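Local coordinates for protein VMB-1 (Vibrio alginolyticus, PDB 6JV4) that probably hydrolyses beta-lactam antibiotics to substituted beta-amino acids, as a monomeric zinc-dependent metallo-beta-lactamase of subclass B1, at residues G34-S39 and P203-V208. Sequence-based numbering, arbitrary orientation.
Sequences GLIGAS and PGHGEV. With ZN (zinc ion), chain F.
His205 reaches from the loop that follows strand 200-203 across the first residues of strand 36-45, and it buries more surface than any other residue of the two segments. Its CG stands anti to the carbonyl carbon (chi1 -51°), beside the backbone N, which lays the ring alongside the strand with ND1 facing Gly37 O and NE2 facing the metal. The start of the side chain lies against Gly37 O, with His205 CB at 3.2 Å and His205 CG at 3.4 Å, and His205 CA makes a CA-H...O contact with the same oxygen. Further out, His205 ND1 donates a hydrogen bond to Gly37 O at 2.8 Å. The oxygen sits almost in the ring plane, whereas ND1 lies above the plane of the carbonyl; the bond is moderately bent, 149° at the hydrogen. One face of the ring takes a CH-pi contact from Ile36, whose CD1 stands 4.0 Å from the centroid of the His205 ring, over the face but offset toward the rim, nearest CE1 and ND1. At the tip His205 NE2 coordinates zinc at 2.1 Å, flanked by CE1 and CD2. With ND1 engaged by a backbone carbonyl and NE2 by the metal, the rotation of the imidazole is fixed; the carbonyl probably also strengthens NE2 as a ligand.

The backbones are tied directly by Ser39 N, which donates to Gly204 O at 3.0 Å. Beside this bond a water accepts from Ser39 OG at 2.6 Å and donates to both Pro203 O and Gly206 O. The Ser39 hydroxyl is also hydrogen-bonded to Gln23 of strand 21-30.

Asp86 and Cys163 are the other protein ligands of this zinc, making up the Asp-Cys-His site of subclass B1 enzymes; here the second-shell carbonyl of Gly37 comes from strand 36-45.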
# COMPACT_ATOMS: atom_id res chain seq x y z
N GLY A 34 13.27 4.61 14.11
CA GLY A 34 14.44 3.85 13.67
C GLY A 34 14.21 3.11 12.36
O GLY A 34 13.42 3.58 11.56
N LEU A 35 14.88 1.98 12.17
CA LEU A 35 14.76 1.20 10.90
C LEU A 35 13.38 0.55 10.86
O LEU A 35 12.98 -0.16 11.81
CB LEU A 35 15.86 0.15 10.85
CG LEU A 35 17.26 0.66 10.55
CD1 LEU A 35 18.24 -0.47 10.82
CD2 LEU A 35 17.38 1.17 9.15
N ILE A 36 12.66 0.79 9.78
CA ILE A 36 11.34 0.13 9.59
C ILE A 36 11.26 -0.45 8.17
O ILE A 36 11.79 0.15 7.23
CB ILE A 36 10.17 1.06 9.93
CG1 ILE A 36 10.16 2.30 9.06
CG2 ILE A 36 10.20 1.40 11.43
CD1 ILE A 36 8.91 3.17 9.23
N GLY A 37 10.64 -1.63 8.08
CA GLY A 37 10.45 -2.37 6.84
C GLY A 37 9.15 -1.89 6.19
O GLY A 37 8.26 -1.46 6.91
N ALA A 38 9.09 -1.90 4.87
CA ALA A 38 7.89 -1.45 4.13
C ALA A 38 7.54 -2.50 3.10
O ALA A 38 8.46 -2.99 2.39
CB ALA A 38 8.16 -0.14 3.47
N SER A 39 6.26 -2.80 2.95
CA SER A 39 5.76 -3.77 1.97
C SER A 39 4.87 -3.10 0.92
O SER A 39 4.06 -2.27 1.26
CB SER A 39 4.95 -4.85 2.63
OG SER A 39 5.72 -5.60 3.54
N PRO A 203 0.27 -5.28 6.21
CA PRO A 203 0.44 -3.93 6.70
C PRO A 203 1.54 -3.23 5.91
O PRO A 203 2.37 -3.86 5.28
CB PRO A 203 0.80 -4.12 8.15
CG PRO A 203 1.69 -5.37 8.10
CD PRO A 203 1.03 -6.24 7.05
N GLY A 204 1.48 -1.90 5.93
CA GLY A 204 2.49 -1.08 5.26
C GLY A 204 3.88 -1.31 5.81
O GLY A 204 4.87 -1.19 5.03
N HIS A 205 3.98 -1.54 7.11
CA HIS A 205 5.26 -1.87 7.81
C HIS A 205 5.08 -3.11 8.64
O HIS A 205 3.99 -3.32 9.19
CB HIS A 205 5.71 -0.69 8.70
CG HIS A 205 5.75 0.60 7.97
ND1 HIS A 205 6.68 0.85 7.00
CD2 HIS A 205 4.96 1.68 8.00
CE1 HIS A 205 6.44 2.01 6.43
NE2 HIS A 205 5.41 2.53 7.01
N GLY A 206 6.15 -3.88 8.87
CA GLY A 206 6.04 -5.05 9.75
C GLY A 206 5.48 -6.31 9.10
O GLY A 206 5.40 -6.41 7.87
N GLU A 207 5.23 -7.32 9.93
CA GLU A 207 4.89 -8.68 9.48
C GLU A 207 3.46 -8.72 8.96
O GLU A 207 2.54 -8.15 9.59
CB GLU A 207 5.02 -9.72 10.59
CG GLU A 207 6.44 -10.00 11.01
CD GLU A 207 6.49 -10.80 12.32
OE1 GLU A 207 6.96 -10.23 13.34
OE2 GLU A 207 5.99 -11.95 12.31
N VAL A 208 3.29 -9.50 7.92
CA VAL A 208 1.94 -9.86 7.43
C VAL A 208 1.26 -10.67 8.54
O VAL A 208 1.94 -11.35 9.32
CB VAL A 208 1.99 -10.65 6.11
CG1 VAL A 208 2.73 -9.86 5.06
CG2 VAL A 208 2.58 -12.05 6.25
ZN ZN F . 4.31 4.11 6.15
O HOH W 1 5.03 -4.57 5.83